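Uncharacterized protein aq_328 (Aquifex aeolicus, PDB 1R4V) is of unknown function but adopts an ancestral histone fold and may, like other members of that class, take part in protein heterodimerisation. Local coordinates at residues L51-V56 against G137-H142; E68-W73 against D83-K88; I79-L84 against E125-E130. All coordinates share one frame; numbering follows the deposited sequence. Where two conformers were deposited one is given.

Contact 1. Residues L51-V56 against G137-H142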
ATOM      1  N   LEU A  51      -6.233   9.347  -3.993  1.00 21.45           N
ATOM      2  CA  LEU A  51      -5.145   9.928  -3.214  1.00 22.27           C
ATOM      3  C   LEU A  51      -4.471   8.872  -2.346  1.00 20.19           C
ATOM      4  O   LEU A  51      -3.236   8.826  -2.268  1.00 19.17           O
ATOM      5  CB  LEU A  51      -5.659  11.112  -2.375  1.00 23.64           C
ATOM      6  CG  LEU A  51      -6.053  12.355  -3.192  1.00 25.26           C
ATOM      7  CD1 LEU A  51      -6.792  13.360  -2.318  1.00 26.69           C
ATOM      8  CD2 LEU A  51      -4.844  13.024  -3.780  1.00 27.88           C
ATOM      9  N   LEU A  52      -5.277   8.026  -1.717  1.00 19.57           N
ATOM     10  CA  LEU A  52      -4.802   6.935  -0.873  1.00 21.03           C
ATOM     11  C   LEU A  52      -3.925   5.983  -1.690  1.00 20.35           C
ATOM     12  O   LEU A  52      -2.806   5.649  -1.291  1.00 19.66           O
ATOM     13  CB  LEU A  52      -5.983   6.187  -0.264  1.00 20.06           C
ATOM     14  CG  LEU A  52      -5.712   4.846   0.433  1.00 22.74           C
ATOM     15  CD1 LEU A  52      -4.757   5.045   1.636  1.00 25.10           C
ATOM     16  CD2 LEU A  52      -7.017   4.265   0.863  1.00 25.42           C
ATOM     17  N   LEU A  53      -4.426   5.553  -2.839  1.00 19.58           N
ATOM     18  CA  LEU A  53      -3.674   4.650  -3.716  1.00 21.27           C
ATOM     19  C   LEU A  53      -2.399   5.261  -4.291  1.00 20.94           C
ATOM     20  O   LEU A  53      -1.402   4.546  -4.469  1.00 20.19           O
ATOM     21  CB  LEU A  53      -4.570   4.134  -4.845  1.00 20.43           C
ATOM     22  CG  LEU A  53      -5.784   3.314  -4.441  1.00 22.92           C
ATOM     23  CD1 LEU A  53      -6.553   2.923  -5.722  1.00 27.72           C
ATOM     24  CD2 LEU A  53      -5.398   2.103  -3.642  1.00 27.11           C
ATOM     25  N   ASN A  54      -2.397   6.566  -4.577  1.00 20.33           N
ATOM     26  CA  ASN A  54      -1.179   7.208  -5.048  1.00 21.83           C
ATOM     27  C   ASN A  54      -0.130   7.215  -3.933  1.00 19.48           C
ATOM     28  O   ASN A  54       1.045   7.040  -4.214  1.00 19.75           O
ATOM     29  CB  ASN A  54      -1.408   8.610  -5.581  1.00 22.90           C
ATOM     30  CG  ASN A  54      -2.089   8.619  -6.942  1.00 29.20           C
ATOM     31  OD1 ASN A  54      -2.074   7.629  -7.677  1.00 35.74           O
ATOM     32  ND2 ASN A  54      -2.679   9.763  -7.288  1.00 34.68           N
ATOM     33  N   SER A  55      -0.563   7.390  -2.689  1.00 19.67           N
ATOM     34  CA  SER A  55       0.328   7.373  -1.538  1.00 19.06           C
ATOM     35  C   SER A  55       0.860   5.955  -1.283  1.00 19.24           C
ATOM     36  O   SER A  55       2.042   5.768  -0.979  1.00 16.55           O
ATOM     37  CB  SER A  55      -0.381   7.955  -0.311  1.00 20.24           C
ATOM     38  OG  SER A  55       0.455   7.887   0.820  1.00 19.39           O
ATOM     39  N   VAL A  56      -0.005   4.946  -1.407  1.00 16.35           N
ATOM     40  CA  VAL A  56       0.405   3.552  -1.278  1.00 18.62           C
ATOM     41  C   VAL A  56       1.466   3.219  -2.334  1.00 17.28           C
ATOM     42  O   VAL A  56       2.516   2.631  -2.040  1.00 17.54           O
ATOM     43  CB  VAL A  56      -0.821   2.597  -1.333  1.00 15.83           C
ATOM     44  CG1 VAL A  56      -0.389   1.151  -1.465  1.00 20.60           C
ATOM     45  CG2 VAL A  56      -1.684   2.783  -0.091  1.00 18.71           C
ATOM     46  N   GLY A 137      -0.670  -4.519   3.677  1.00 16.60           N
ATOM     47  CA  GLY A 137      -0.024  -3.884   4.821  1.00 17.15           C
ATOM     48  C   GLY A 137       0.085  -2.371   4.716  1.00 16.37           C
ATOM     49  O   GLY A 137      -0.114  -1.641   5.699  1.00 18.45           O
ATOM     50  N   LEU A 138       0.422  -1.883   3.533  1.00 16.77           N
ATOM     51  CA  LEU A 138       0.495  -0.444   3.275  1.00 16.20           C
ATOM     52  C   LEU A 138      -0.890   0.195   3.382  1.00 16.13           C
ATOM     53  O   LEU A 138      -1.026   1.306   3.865  1.00 17.72           O
ATOM     54  CB  LEU A 138       1.123  -0.153   1.911  1.00 16.75           C
ATOM     55  CG  LEU A 138       2.631  -0.375   1.820  1.00 15.14           C
ATOM     56  CD1 LEU A 138       3.036  -0.341   0.366  1.00 19.05           C
ATOM     57  CD2 LEU A 138       3.416   0.630   2.691  1.00 20.66           C
ATOM     58  N   LEU A 139      -1.932  -0.504   2.960  1.00 16.49           N
ATOM     59  CA  LEU A 139      -3.298  -0.003   3.088  1.00 17.44           C
ATOM     60  C   LEU A 139      -3.711   0.098   4.550  1.00 19.46           C
ATOM     61  O   LEU A 139      -4.267   1.130   4.956  1.00 18.47           O
ATOM     62  CB  LEU A 139      -4.260  -0.855   2.270  1.00 18.69           C
ATOM     63  CG  LEU A 139      -4.255  -0.577   0.770  1.00 18.49           C
ATOM     64  CD1 LEU A 139      -4.925  -1.775   0.103  1.00 24.78           C
ATOM     65  CD2 LEU A 139      -4.980   0.712   0.422  1.00 21.14           C
ATOM     66  N   LEU A 140      -3.412  -0.923   5.352  1.00 18.77           N
ATOM     67  CA  LEU A 140      -3.753  -0.902   6.770  1.00 20.52           C
ATOM     68  C   LEU A 140      -2.976   0.140   7.512  1.00 21.70           C
ATOM     69  O   LEU A 140      -3.532   0.783   8.390  1.00 22.69           O
ATOM     70  CB  LEU A 140      -3.482  -2.226   7.463  1.00 20.62           C
ATOM     71  CG  LEU A 140      -4.389  -3.363   6.985  1.00 25.09           C
ATOM     72  CD1 LEU A 140      -4.079  -4.568   7.851  1.00 25.02           C
ATOM     73  CD2 LEU A 140      -5.864  -3.003   7.025  1.00 28.73           C
HETATM   74  N   MSE A 141      -1.691   0.274   7.174  1.00 21.53           N
HETATM   75  CA  MSE A 141      -0.901   1.366   7.723  1.00 23.76           C
HETATM   76  C   MSE A 141      -1.475   2.751   7.446  1.00 20.87           C
HETATM   77  O   MSE A 141      -1.596   3.568   8.367  1.00 18.70           O
HETATM   78  CB  MSE A 141       0.529   1.276   7.246  1.00 24.19           C
HETATM   79  CG  MSE A 141       1.312   2.383   7.860  1.00 30.85           C
HETATM   80 SE   MSE A 141       1.614   3.856   6.546  0.50 35.82          SE
HETATM   81  CE  MSE A 141       2.914   4.886   7.628  0.50 31.07           C
ATOM     82  N   HIS A 142      -1.840   3.020   6.200  1.00 20.56           N
ATOM     83  CA  HIS A 142      -2.506   4.264   5.842  1.00 20.87           C
ATOM     84  C   HIS A 142      -3.822   4.466   6.592  1.00 19.37           C
ATOM     85  O   HIS A 142      -4.091   5.569   7.010  1.00 18.79           O
ATOM     86  CB  HIS A 142      -2.775   4.371   4.343  1.00 19.27           C
ATOM     87  CG  HIS A 142      -1.577   4.772   3.553  1.00 19.86           C
ATOM     88  ND1 HIS A 142      -0.524   3.914   3.314  1.00 20.19           N
ATOM     89  CD2 HIS A 142      -1.267   5.934   2.936  1.00 22.05           C
ATOM     90  CE1 HIS A 142       0.383   4.531   2.577  1.00 19.78           C
ATOM     91  NE2 HIS A 142      -0.044   5.761   2.340  1.00 22.40           N
TER
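His142 and Ser55 meet where helix 131-149 crosses helix 46-62, and the imidazole is a worked example of one side chain serving two helices at once. His142 CB packs on Leu52 CD1 at 3.4 Å, and the same methyl also lies near CG and CD2 of the ring; the two side chains pass each other in opposite directions. With CG anti to the carbonyl carbon (chi1 -79°), the ring starts out beside the backbone N and stays close to its own helix, where ND1 donates to Leu138 O, one turn earlier, at 2.7 Å with an N-H...O angle of 154°. That oxygen also takes the backbone N-H of His142, the two donors arriving from opposite faces of the carbonyl plane. At the far end of the ring, NE2 lies 2.7 Å from Ser55 OG in a hydrogen bond to the other helix. Both partners sit at the ring edge, near its plane, while Val56 CG2 covers one face in a CH-pi contact 3.9 Å from the ring centroid. An alanine in place of His142 would probably leave the buried Ser55 hydroxyl without its mate and open a gap beneath Val56 CG2. Beside the ring the interface is apolar. Val56 CG1 rests on Leu138 CB at 3.9 Å, and Leu139 CD2 touches Val56 CG2 as well as Leu52 CD2, the latter at 4.1 Å where Leu52 and Leu139 cross at about a right angle. Leu53 skirts this cluster and joins it to helix 106-113, and Val167 of helix 157-168 also packs on His142. The local axes approach to 10.1 Å at 122°, a crossing of two long helices at the heart of the chain that recalls the central helices of a histone-fold pair.

Contact 2. Residues E68-W73 against D83-K88; sequences EQRARW and DLNITK
Arg70 leans from helix 67-73 onto the backbone of Asp83, and the close part of the contact lies along the root and shaft of this arginine. Its CB sits 4.1 Å from Asp83 CB, and CD comes to 3.4 Å from Asp83 O. The chain is extended from CG to NE, and beyond it NH1 donates to Asp83 O at 2.9 Å with an N-H...O angle of 154°; the oxygen lies near the guanidinium plane, at its edge. NH1 has a second carbonyl partner, Tyr65 O, just before the helix. Nearby, Ala71 CB lies 3.3 Å from Asp83 OD2, a close contact that lays the buried carboxylate on the helix surface. The outer side is looser. There NH2 reaches Asn85 OD1 at 2.9 Å, but the bond is weak and bent to 128°, with the guanidinium and amide planes nearly parallel, 14° apart; both residues are partly exposed. Arg70 and Asp83 make no salt bridge with each other, since NE stays 6.7 Å from OD1. Asp83 OD1 pairs instead with Arg76, while OD2 is held by Ala80 N; the arginine-aspartate pair, seven residues apart, recalls one that braces the corresponding loop in archaeal histones. The chemistry thus implies a division of labour: Arg70 binds the loop through carbonyl oxygens, while the carboxylate charge of Asp83 is probably balanced chiefly by Arg76.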
ATOM      1  N   GLU A  68      18.714  -2.841  -4.661  1.00 19.11           N
ATOM      2  CA  GLU A  68      19.702  -3.347  -5.611  1.00 20.64           C
ATOM      3  C   GLU A  68      21.042  -3.606  -4.960  1.00 20.59           C
ATOM      4  O   GLU A  68      21.666  -4.624  -5.261  1.00 19.51           O
ATOM      5  CB  GLU A  68      19.843  -2.401  -6.798  1.00 22.48           C
ATOM      6  CG  GLU A  68      18.602  -2.392  -7.662  1.00 24.28           C
ATOM      7  CD  GLU A  68      18.717  -1.467  -8.870  1.00 28.09           C
ATOM      8  OE1 GLU A  68      18.423  -1.900  -9.993  1.00 31.91           O
ATOM      9  OE2 GLU A  68      19.083  -0.283  -8.711  1.00 40.55           O
ATOM     10  N   GLN A  69      21.483  -2.720  -4.063  1.00 18.99           N
ATOM     11  CA  GLN A  69      22.741  -2.927  -3.373  1.00 18.57           C
ATOM     12  C   GLN A  69      22.718  -4.156  -2.500  1.00 16.86           C
ATOM     13  O   GLN A  69      23.686  -4.926  -2.520  1.00 16.17           O
ATOM     14  CB  GLN A  69      23.107  -1.724  -2.506  1.00 19.92           C
ATOM     15  CG  GLN A  69      24.379  -1.913  -1.768  1.00 19.40           C
ATOM     16  CD  GLN A  69      25.573  -1.953  -2.670  1.00 22.21           C
ATOM     17  OE1 GLN A  69      26.155  -0.905  -2.914  1.00 24.28           O
ATOM     18  NE2 GLN A  69      25.978  -3.147  -3.117  1.00 17.39           N
ATOM     19  N   ARG A  70      21.635  -4.336  -1.732  1.00 14.49           N
ATOM     20  CA  ARG A  70      21.526  -5.468  -0.832  1.00 15.68           C
ATOM     21  C   ARG A  70      21.529  -6.737  -1.690  1.00 14.26           C
ATOM     22  O   ARG A  70      22.186  -7.709  -1.330  1.00 17.03           O
ATOM     23  CB  ARG A  70      20.272  -5.379   0.022  1.00 13.34           C
ATOM     24  CG  ARG A  70      20.264  -4.180   0.943  1.00 17.74           C
ATOM     25  CD  ARG A  70      19.064  -4.192   1.894  1.00 18.93           C
ATOM     26  NE  ARG A  70      18.935  -2.887   2.534  1.00 17.69           N
ATOM     27  CZ  ARG A  70      18.056  -1.957   2.210  1.00 22.81           C
ATOM     28  NH1 ARG A  70      17.151  -2.105   1.244  1.00 21.85           N
ATOM     29  NH2 ARG A  70      18.122  -0.824   2.871  1.00 25.89           N
ATOM     30  N   ALA A  71      20.799  -6.729  -2.798  1.00 15.52           N
ATOM     31  CA  ALA A  71      20.743  -7.897  -3.688  1.00 16.57           C
ATOM     32  C   ALA A  71      22.140  -8.229  -4.217  1.00 15.02           C
ATOM     33  O   ALA A  71      22.563  -9.387  -4.151  1.00 15.39           O
ATOM     34  CB  ALA A  71      19.808  -7.680  -4.820  1.00 14.98           C
ATOM     35  N   ARG A  72      22.876  -7.220  -4.687  1.00 16.74           N
ATOM     36  CA  ARG A  72      24.239  -7.451  -5.183  1.00 18.14           C
ATOM     37  C   ARG A  72      25.165  -7.993  -4.119  1.00 17.77           C
ATOM     38  O   ARG A  72      25.979  -8.871  -4.414  1.00 15.78           O
ATOM     39  CB  ARG A  72      24.858  -6.196  -5.781  1.00 18.35           C
ATOM     40  CG  ARG A  72      24.173  -5.757  -7.050  1.00 19.33           C
ATOM     41  CD  ARG A  72      24.937  -4.718  -7.837  1.00 26.51           C
ATOM     42  NE  ARG A  72      25.195  -3.493  -7.075  1.00 34.70           N
ATOM     43  CZ  ARG A  72      24.375  -2.435  -6.990  1.00 39.87           C
ATOM     44  NH1 ARG A  72      24.739  -1.385  -6.255  1.00 38.14           N
ATOM     45  NH2 ARG A  72      23.203  -2.407  -7.626  1.00 40.61           N
ATOM     46  N   TRP A  73      25.066  -7.498  -2.884  1.00 17.17           N
ATOM     47  CA  TRP A  73      25.936  -7.987  -1.809  1.00 16.68           C
ATOM     48  C   TRP A  73      25.662  -9.440  -1.477  1.00 18.34           C
ATOM     49  O   TRP A  73      26.543 -10.124  -0.932  1.00 17.43           O
ATOM     50  CB  TRP A  73      25.819  -7.186  -0.513  1.00 16.59           C
ATOM     51  CG  TRP A  73      26.533  -5.883  -0.563  1.00 17.74           C
ATOM     52  CD1 TRP A  73      27.671  -5.562  -1.259  1.00 20.97           C
ATOM     53  CD2 TRP A  73      26.173  -4.713   0.159  1.00 15.23           C
ATOM     54  NE1 TRP A  73      28.017  -4.252  -1.026  1.00 18.99           N
ATOM     55  CE2 TRP A  73      27.116  -3.707  -0.157  1.00 16.65           C
ATOM     56  CE3 TRP A  73      25.144  -4.408   1.050  1.00 19.60           C
ATOM     57  CZ2 TRP A  73      27.051  -2.417   0.380  1.00 16.08           C
ATOM     58  CZ3 TRP A  73      25.088  -3.125   1.592  1.00 18.87           C
ATOM     59  CH2 TRP A  73      26.027  -2.159   1.256  1.00 18.54           C
ATOM     60  N   ASP A  83      15.764  -8.115   0.559  1.00 19.74           N
ATOM     61  CA  ASP A  83      16.477  -6.928   0.083  1.00 20.49           C
ATOM     62  C   ASP A  83      15.681  -5.633   0.229  1.00 20.31           C
ATOM     63  O   ASP A  83      16.223  -4.574   0.023  1.00 19.50           O
ATOM     64  CB  ASP A  83      16.822  -7.076  -1.400  1.00 19.04           C
ATOM     65  CG  ASP A  83      17.683  -8.299  -1.691  1.00 23.66           C
ATOM     66  OD1 ASP A  83      18.568  -8.621  -0.846  1.00 28.76           O
ATOM     67  OD2 ASP A  83      17.555  -8.983  -2.737  1.00 31.45           O
ATOM     68  N   LEU A  84      14.389  -5.698   0.511  1.00 20.15           N
ATOM     69  CA  LEU A  84      13.564  -4.494   0.592  1.00 19.65           C
ATOM     70  C   LEU A  84      13.778  -3.731   1.891  1.00 20.35           C
ATOM     71  O   LEU A  84      14.270  -4.277   2.889  1.00 20.87           O
ATOM     72  CB  LEU A  84      12.089  -4.805   0.434  1.00 18.49           C
ATOM     73  CG  LEU A  84      11.645  -5.402  -0.900  1.00 20.99           C
ATOM     74  CD1 LEU A  84      10.128  -5.426  -0.957  1.00 20.09           C
ATOM     75  CD2 LEU A  84      12.187  -4.651  -2.104  1.00 20.38           C
ATOM     76  N   ASN A  85      13.404  -2.451   1.849  1.00 19.07           N
ATOM     77  CA  ASN A  85      13.533  -1.537   2.965  1.00 19.54           C
ATOM     78  C   ASN A  85      12.308  -1.627   3.898  1.00 22.10           C
ATOM     79  O   ASN A  85      11.887  -0.604   4.415  1.00 26.16           O
ATOM     80  CB  ASN A  85      13.737  -0.121   2.399  1.00 18.06           C
ATOM     81  CG  ASN A  85      14.543   0.780   3.306  1.00 22.34           C
ATOM     82  OD1 ASN A  85      15.635   0.421   3.727  1.00 23.36           O
ATOM     83  ND2 ASN A  85      14.012   1.967   3.596  1.00 22.51           N
ATOM     84  N   ILE A  86      11.741  -2.813   4.159  1.00 20.70           N
ATOM     85  CA  ILE A  86      10.603  -2.960   5.052  1.00 21.01           C
ATOM     86  C   ILE A  86      11.073  -2.950   6.525  1.00 21.35           C
ATOM     87  O   ILE A  86      11.971  -3.709   6.870  1.00 21.59           O
ATOM     88  CB  ILE A  86       9.821  -4.257   4.723  1.00 19.37           C
ATOM     89  CG1 ILE A  86       9.245  -4.174   3.300  1.00 19.64           C
ATOM     90  CG2 ILE A  86       8.709  -4.533   5.727  1.00 17.87           C
ATOM     91  CD1 ILE A  86       8.668  -5.477   2.778  1.00 22.50           C
ATOM     92  N   THR A  87      10.463  -2.075   7.331  1.00 22.39           N
ATOM     93  CA  THR A  87      10.673  -1.908   8.772  1.00 24.89           C
ATOM     94  C   THR A  87       9.763  -2.814   9.570  1.00 23.90           C
ATOM     95  O   THR A  87       8.772  -3.290   9.031  1.00 22.91           O
ATOM     96  CB  THR A  87      10.282  -0.463   9.268  1.00 26.18           C
ATOM     97  OG1 THR A  87       8.900  -0.156   8.971  1.00 31.01           O
ATOM     98  CG2 THR A  87      11.094   0.598   8.576  1.00 28.00           C
ATOM     99  N   LYS A  88      10.087  -2.981  10.855  1.00 25.12           N
ATOM    100  CA  LYS A  88       9.295  -3.750  11.806  1.00 26.35           C
ATOM    101  C   LYS A  88       7.869  -3.266  11.888  1.00 24.13           C
ATOM    102  O   LYS A  88       6.958  -4.080  11.987  1.00 26.10           O
ATOM    103  CB  LYS A  88       9.925  -3.745  13.206  1.00 30.10           C
ATOM    104  CG  LYS A  88      11.046  -4.761  13.372  1.00 38.74           C
ATOM    105  CD  LYS A  88      10.493  -6.170  13.664  1.00 46.21           C
ATOM    106  CE  LYS A  88      11.409  -7.257  13.098  1.00 46.44           C
ATOM    107  NZ  LYS A  88      10.910  -8.670  13.143  1.00 49.64           N
TER

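Contact 3. Residues I79-L84 against E125-E130; sequences IALADL and EDLKSE
Leu127 O accepts the backbone N-H of Glu130 at 2.7 Å, a tight i to i+3 bond, and both residues direct their CB atoms at segment 79-84. Leu127 carries most of the contact. CG stands anti to the backbone N (chi1 171°), which brings the branch point over the loop; from there the two methyls meet different portions of it. CD2 nestles against main chain, 3.5 Å from Ile79 O and 3.7 Å from Ala80 C, and also touches Ile79 CG2. CD1 meets two other leucines: Leu81 crosses Leu127 at about a right angle, with its own CD1 3.9 Å away, whereas Leu84 comes tip to tip and presents CD1 at the same distance. Ile79 also belongs to the short parallel pairing of 78-79 with 122-123, bonding through its backbone to Asn122 and Gly124; this resembles the loop-to-loop beta bridge between the two halves of a histone-fold pair. The loop receiving Leu127 is itself internally braced. Asp83 OD2 takes the Ala80 N-H at 2.9 Å, nearly straight at 170°, and Asp83 N returns a bond to Ala80 O, closing the short 3-10 turn. Ile134 of helix 131-149 touches both Leu84 and Leu127. On the more exposed side, Glu130 lays only its CG near Leu81 CD2, at 4.4 Å, while its carboxylate oxygen OE1 bonds to Asn133.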
ATOM      1  N   ILE A  79      15.891  -8.796  -7.203  1.00 17.31           N
ATOM      2  CA  ILE A  79      15.532  -8.344  -5.871  1.00 17.33           C
ATOM      3  C   ILE A  79      14.625  -9.351  -5.193  1.00 17.02           C
ATOM      4  O   ILE A  79      13.612  -9.764  -5.754  1.00 17.42           O
ATOM      5  CB  ILE A  79      14.828  -6.997  -5.982  1.00 19.00           C
ATOM      6  CG1 ILE A  79      15.817  -5.986  -6.592  1.00 21.39           C
ATOM      7  CG2 ILE A  79      14.357  -6.535  -4.581  1.00 20.03           C
ATOM      8  CD1 ILE A  79      15.122  -4.869  -7.236  1.00 28.66           C
ATOM      9  N   ALA A  80      14.995  -9.736  -3.980  1.00 18.98           N
ATOM     10  CA  ALA A  80      14.231 -10.605  -3.103  1.00 19.75           C
ATOM     11  C   ALA A  80      13.574  -9.770  -2.008  1.00 20.39           C
ATOM     12  O   ALA A  80      13.946  -8.622  -1.753  1.00 19.77           O
ATOM     13  CB  ALA A  80      15.122 -11.620  -2.446  1.00 20.12           C
ATOM     14  N   LEU A  81      12.607 -10.380  -1.332  1.00 22.98           N
ATOM     15  CA  LEU A  81      11.927  -9.746  -0.202  1.00 22.86           C
ATOM     16  C   LEU A  81      12.916  -9.263   0.865  1.00 22.73           C
ATOM     17  O   LEU A  81      12.741  -8.150   1.382  1.00 21.31           O
ATOM     18  CB  LEU A  81      10.905 -10.700   0.427  1.00 22.56           C
ATOM     19  CG  LEU A  81      10.096 -10.181   1.621  1.00 24.48           C
ATOM     20  CD1 LEU A  81       9.259  -9.014   1.178  1.00 22.93           C
ATOM     21  CD2 LEU A  81       9.196 -11.265   2.204  1.00 27.58           C
ATOM     22  N   ALA A  82      13.924 -10.093   1.159  1.00 23.20           N
ATOM     23  CA  ALA A  82      14.987  -9.795   2.142  1.00 23.23           C
ATOM     24  C   ALA A  82      15.779  -8.534   1.826  1.00 22.59           C
ATOM     25  O   ALA A  82      16.420  -7.975   2.720  1.00 24.48           O
ATOM     26  CB  ALA A  82      15.968 -10.935   2.201  1.00 25.17           C
ATOM     27  N   ASP A  83      15.764  -8.115   0.559  1.00 19.74           N
ATOM     28  CA  ASP A  83      16.477  -6.928   0.083  1.00 20.49           C
ATOM     29  C   ASP A  83      15.681  -5.633   0.229  1.00 20.31           C
ATOM     30  O   ASP A  83      16.223  -4.574   0.023  1.00 19.50           O
ATOM     31  CB  ASP A  83      16.822  -7.076  -1.400  1.00 19.04           C
ATOM     32  CG  ASP A  83      17.683  -8.299  -1.691  1.00 23.66           C
ATOM     33  OD1 ASP A  83      18.568  -8.621  -0.846  1.00 28.76           O
ATOM     34  OD2 ASP A  83      17.555  -8.983  -2.737  1.00 31.45           O
ATOM     35  N   LEU A  84      14.389  -5.698   0.511  1.00 20.15           N
ATOM     36  CA  LEU A  84      13.564  -4.494   0.592  1.00 19.65           C
ATOM     37  C   LEU A  84      13.778  -3.731   1.891  1.00 20.35           C
ATOM     38  O   LEU A  84      14.270  -4.277   2.889  1.00 20.87           O
ATOM     39  CB  LEU A  84      12.089  -4.805   0.434  1.00 18.49           C
ATOM     40  CG  LEU A  84      11.645  -5.402  -0.900  1.00 20.99           C
ATOM     41  CD1 LEU A  84      10.128  -5.426  -0.957  1.00 20.09           C
ATOM     42  CD2 LEU A  84      12.187  -4.651  -2.104  1.00 20.38           C
ATOM     43  N   GLU A 125      10.387 -13.533  -8.929  1.00 20.68           N
ATOM     44  CA  GLU A 125       8.981 -13.914  -8.942  1.00 22.05           C
ATOM     45  C   GLU A 125       8.414 -14.228  -7.549  1.00 21.94           C
ATOM     46  O   GLU A 125       7.237 -13.945  -7.279  1.00 20.35           O
ATOM     47  CB  GLU A 125       8.727 -15.059  -9.935  1.00 25.18           C
ATOM     48  CG  GLU A 125       8.630 -14.583 -11.386  1.00 33.64           C
ATOM     49  CD  GLU A 125       7.452 -13.644 -11.669  1.00 41.75           C
ATOM     50  OE1 GLU A 125       6.295 -13.922 -11.260  1.00 42.71           O
ATOM     51  OE2 GLU A 125       7.685 -12.604 -12.324  1.00 48.45           O
ATOM     52  N   ASP A 126       9.220 -14.775  -6.643  1.00 21.12           N
ATOM     53  CA  ASP A 126       8.726 -15.040  -5.290  1.00 21.24           C
ATOM     54  C   ASP A 126       8.412 -13.728  -4.563  1.00 20.96           C
ATOM     55  O   ASP A 126       7.454 -13.657  -3.800  1.00 20.99           O
ATOM     56  CB  ASP A 126       9.693 -15.900  -4.495  1.00 22.20           C
ATOM     57  CG  ASP A 126       9.731 -17.357  -4.958  1.00 26.67           C
ATOM     58  OD1 ASP A 126       8.883 -17.836  -5.759  1.00 30.70           O
ATOM     59  OD2 ASP A 126      10.615 -18.128  -4.529  1.00 28.23           O
ATOM     60  N   LEU A 127       9.182 -12.671  -4.803  1.00 20.79           N
ATOM     61  CA  LEU A 127       8.847 -11.375  -4.241  1.00 19.67           C
ATOM     62  C   LEU A 127       7.555 -10.848  -4.901  1.00 20.57           C
ATOM     63  O   LEU A 127       6.661 -10.336  -4.225  1.00 18.80           O
ATOM     64  CB  LEU A 127       9.994 -10.392  -4.406  1.00 19.40           C
ATOM     65  CG  LEU A 127       9.692  -8.929  -4.060  1.00 19.69           C
ATOM     66  CD1 LEU A 127       9.043  -8.739  -2.693  1.00 22.14           C
ATOM     67  CD2 LEU A 127      10.948  -8.121  -4.110  1.00 22.05           C
ATOM     68  N   LYS A 128       7.460 -10.936  -6.225  1.00 22.13           N
ATOM     69  CA  LYS A 128       6.269 -10.486  -6.955  1.00 22.66           C
ATOM     70  C   LYS A 128       5.017 -11.095  -6.361  1.00 22.17           C
ATOM     71  O   LYS A 128       4.000 -10.414  -6.190  1.00 20.20           O
ATOM     72  CB  LYS A 128       6.377 -10.799  -8.443  1.00 23.81           C
ATOM     73  CG  LYS A 128       7.045  -9.690  -9.247  1.00 31.82           C
ATOM     74  CD  LYS A 128       6.001  -8.654  -9.712  1.00 38.54           C
ATOM     75  CE  LYS A 128       5.187  -9.142 -10.914  1.00 41.31           C
ATOM     76  NZ  LYS A 128       3.773  -8.600 -10.943  1.00 44.62           N
ATOM     77  N   SER A 129       5.099 -12.373  -6.014  1.00 22.87           N
ATOM     78  CA  SER A 129       4.011 -13.081  -5.339  1.00 24.28           C
ATOM     79  C   SER A 129       3.634 -12.515  -3.982  1.00 24.28           C
ATOM     80  O   SER A 129       2.542 -12.777  -3.518  1.00 21.86           O
ATOM     81  CB  SER A 129       4.375 -14.550  -5.141  1.00 26.38           C
ATOM     82  OG  SER A 129       4.477 -15.155  -6.419  1.00 32.73           O
ATOM     83  N   GLU A 130       4.521 -11.765  -3.331  1.00 23.58           N
ATOM     84  CA  GLU A 130       4.220 -11.116  -2.047  1.00 23.81           C
ATOM     85  C   GLU A 130       3.650  -9.716  -2.166  1.00 21.19           C
ATOM     86  O   GLU A 130       3.372  -9.112  -1.142  1.00 19.20           O
ATOM     87  CB  GLU A 130       5.484 -10.999  -1.174  1.00 25.30           C
ATOM     88  CG  GLU A 130       5.912 -12.296  -0.510  1.00 32.63           C
ATOM     89  CD  GLU A 130       4.822 -12.897   0.376  1.00 42.78           C
ATOM     90  OE1 GLU A 130       4.284 -12.177   1.257  1.00 43.45           O
ATOM     91  OE2 GLU A 130       4.506 -14.102   0.178  1.00 48.95           O
TER

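How the contacts relate
Contact 1 lies near the centre of the chain, while contacts 2 and 3 sit together toward one side, their centres about 21 and 19 Å from its own. Contacts 2 and 3 are about 10 Å apart between centres, share Asp83 and Leu84, and touch where Ile86 meets Leu81. Along the chain the order is 51-56, 68-73, the overlapping 79-84 and 83-88, then 125-130 and 137-142, so the central helix crossing spans both peripheral contacts. Helix 67-73, which follows helix 46-62, and helix 125-128, which leads into helix 131-149, both pack on the loop before helix 88-98, consistent with two histone-like halves joined in one chain.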